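PDB 3UJP: Mn transporter subunit from Synechocystis sp. PCC 6803, which binds manganese and, as the solute-binding subunit of a transporter, probably delivers the ion for uptake into the cell. Local coordinates for residues M134-A139 against D286-D291. Sequence-based numbering, arbitrary orientation.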
loop_
_atom_site.group_PDB
_atom_site.type_symbol
_atom_site.label_atom_id
_atom_site.label_comp_id
_atom_site.label_asym_id
_atom_site.label_seq_id
_atom_site.Cartn_x
_atom_site.Cartn_y
_atom_site.Cartn_z
ATOM N N MET A 134 10.653 -12.026 21.369
ATOM C CA MET A 134 10.515 -13.479 21.323
ATOM C C MET A 134 9.752 -14.012 22.519
ATOM O O MET A 134 9.611 -15.221 22.693
ATOM C CB MET A 134 11.889 -14.133 21.328
ATOM C CG MET A 134 12.623 -13.917 20.067
ATOM S SD MET A 134 11.597 -14.489 18.719
ATOM C CE MET A 134 12.074 -16.216 18.766
ATOM N N SER A 135 9.285 -13.113 23.369
ATOM C CA SER A 135 8.506 -13.518 24.515
ATOM C C SER A 135 7.126 -12.871 24.413
ATOM O O SER A 135 7.004 -11.661 24.644
ATOM C CB SER A 135 9.236 -13.098 25.799
ATOM O OG SER A 135 8.487 -13.409 26.976
ATOM N N PRO A 136 6.092 -13.671 24.051
ATOM C CA PRO A 136 4.709 -13.214 23.824
ATOM C C PRO A 136 4.192 -12.420 24.994
ATOM O O PRO A 136 3.551 -11.410 24.764
ATOM C CB PRO A 136 3.916 -14.503 23.702
ATOM C CG PRO A 136 4.893 -15.507 23.232
ATOM C CD PRO A 136 6.213 -15.130 23.881
ATOM N N ARG A 137 4.468 -12.849 26.223
ATOM C CA ARG A 137 4.207 -11.986 27.377
ATOM C C ARG A 137 4.767 -10.583 27.098
ATOM O O ARG A 137 4.066 -9.582 27.251
ATOM C CB ARG A 137 4.777 -12.589 28.677
ATOM C CG ARG A 137 4.708 -14.143 28.731
ATOM C CD ARG A 137 4.151 -14.754 30.052
ATOM N NE ARG A 137 4.126 -16.228 29.999
ATOM C CZ ARG A 137 3.126 -17.011 30.422
ATOM N NH1 ARG A 137 3.242 -18.331 30.299
ATOM N NH2 ARG A 137 2.018 -16.497 30.959
ATOM N N ASN A 138 6.022 -10.534 26.646
ATOM C CA ASN A 138 6.705 -9.289 26.276
ATOM C C ASN A 138 6.157 -8.654 25.006
ATOM O O ASN A 138 6.126 -7.421 24.863
ATOM C CB ASN A 138 8.189 -9.549 26.026
ATOM C CG ASN A 138 8.966 -9.749 27.291
ATOM O OD1 ASN A 138 10.022 -10.374 27.276
ATOM N ND2 ASN A 138 8.458 -9.223 28.396
ATOM N N ALA A 139 5.781 -9.497 24.054
ATOM C CA ALA A 139 5.228 -8.980 22.821
ATOM C C ALA A 139 4.043 -8.077 23.159
ATOM O O ALA A 139 3.710 -7.169 22.407
ATOM C CB ALA A 139 4.807 -10.116 21.908
ATOM N N ASP A 286 3.215 -16.205 12.877
ATOM C CA ASP A 286 3.845 -17.393 12.291
ATOM C C ASP A 286 5.246 -17.653 12.855
ATOM O O ASP A 286 5.619 -18.797 13.021
ATOM C CB ASP A 286 3.908 -17.335 10.746
ATOM C CG ASP A 286 2.525 -17.294 10.088
ATOM O OD1 ASP A 286 2.349 -16.440 9.189
ATOM O OD2 ASP A 286 1.628 -18.099 10.448
ATOM N N LEU A 287 6.020 -16.606 13.143
ATOM C CA LEU A 287 7.387 -16.789 13.660
ATOM C C LEU A 287 7.414 -17.522 14.981
ATOM O O LEU A 287 8.118 -18.504 15.113
ATOM C CB LEU A 287 8.174 -15.469 13.794
ATOM C CG LEU A 287 9.602 -15.518 14.400
ATOM C CD1 LEU A 287 10.565 -14.607 13.642
ATOM C CD2 LEU A 287 9.662 -15.209 15.909
ATOM N N LEU A 288 6.664 -17.049 15.969
ATOM C CA LEU A 288 6.581 -17.795 17.220
ATOM C C LEU A 288 6.057 -19.243 16.984
ATOM O O LEU A 288 6.789 -20.186 17.230
ATOM C CB LEU A 288 5.776 -17.029 18.254
ATOM C CG LEU A 288 6.295 -15.615 18.456
ATOM C CD1 LEU A 288 5.210 -14.717 19.071
ATOM C CD2 LEU A 288 7.610 -15.605 19.271
ATOM N N GLU A 289 4.830 -19.425 16.484
ATOM C CA GLU A 289 4.375 -20.762 16.071
ATOM C C GLU A 289 5.509 -21.630 15.462
ATOM O O GLU A 289 5.848 -22.677 15.995
ATOM C CB GLU A 289 3.204 -20.691 15.069
ATOM C CG GLU A 289 1.795 -20.413 15.611
ATOM C CD GLU A 289 0.688 -20.932 14.656
ATOM O OE1 GLU A 289 1.018 -21.634 13.667
ATOM O OE2 GLU A 289 -0.514 -20.646 14.882
ATOM N N TYR A 290 6.076 -21.208 14.336
ATOM C CA TYR A 290 7.144 -21.969 13.682
ATOM C C TYR A 290 8.271 -22.317 14.649
ATOM O O TYR A 290 8.619 -23.480 14.817
ATOM C CB TYR A 290 7.738 -21.189 12.494
ATOM C CG TYR A 290 8.739 -21.979 11.660
ATOM C CD1 TYR A 290 8.310 -22.955 10.764
ATOM C CD2 TYR A 290 10.102 -21.749 11.761
ATOM C CE1 TYR A 290 9.203 -23.678 9.997
ATOM C CE2 TYR A 290 11.006 -22.465 10.988
ATOM C CZ TYR A 290 10.550 -23.436 10.113
ATOM O OH TYR A 290 11.447 -24.156 9.351
ATOM N N ASP A 291 8.840 -21.288 15.267
ATOM C CA ASP A 291 10.037 -21.413 16.092
ATOM C C ASP A 291 9.927 -22.509 17.143
ATOM O O ASP A 291 10.886 -23.247 17.396
ATOM C CB ASP A 291 10.298 -20.090 16.800
ATOM C CG ASP A 291 11.390 -19.286 16.146
ATOM O OD1 ASP A 291 11.774 -18.274 16.755
ATOM O OD2 ASP A 291 11.861 -19.661 15.047
#
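M134 meets L287 through its sulfur, with SD of M134 lying 3.5 Å from CD2 of L287, and the two side chains cross at about a right angle. The methionine chain gets there by bending: CG is anti to the carbonyl carbon (chi1 -70°), and further turns at chi2 and chi3 bring the thioether nearer to segment 286-291. L288 and M134 slide past each other in opposite directions, CD2 of L288 at 4.2 Å from SD of M134 and 4.0 Å from O of M134. That methyl therefore packs against the backbone as well as the sulfur. The modelled approach of CE of M134 to D291 is doubtful; one carboxylate oxygen of D291, OD2, accepts a hydrogen bond from Y270 N. An alanine at M134 would probably leave the CD2 methyl of L287 without its sulfur partner and open a gap over this turn of helix.

Farther on, P136, in the first turn of its helix, touches L288 from another side: CG of P136 stands 4.2 Å from CD1 of L288. L288 thus divides its two methyls between M134 and P136. No hydrogen bond joins the two segments, and the 205 Å² buried between them comes chiefly from M134 and L288. All five touching residues are buried.

The contact brings the start of helix 136-153 against helix 284-296, with the M134 side chain about 8 Å from the bound manganese, although the metal's ligands are H66, H131, E197 and D272. V271, next to the ligand D272, touches M134, while I175 of helix 158-183 packs on both P136 and L288. That helix is probably the long connection between the two lobes, as in related metal-binding solute-binding proteins, and the contact packs both shorter helices beside it.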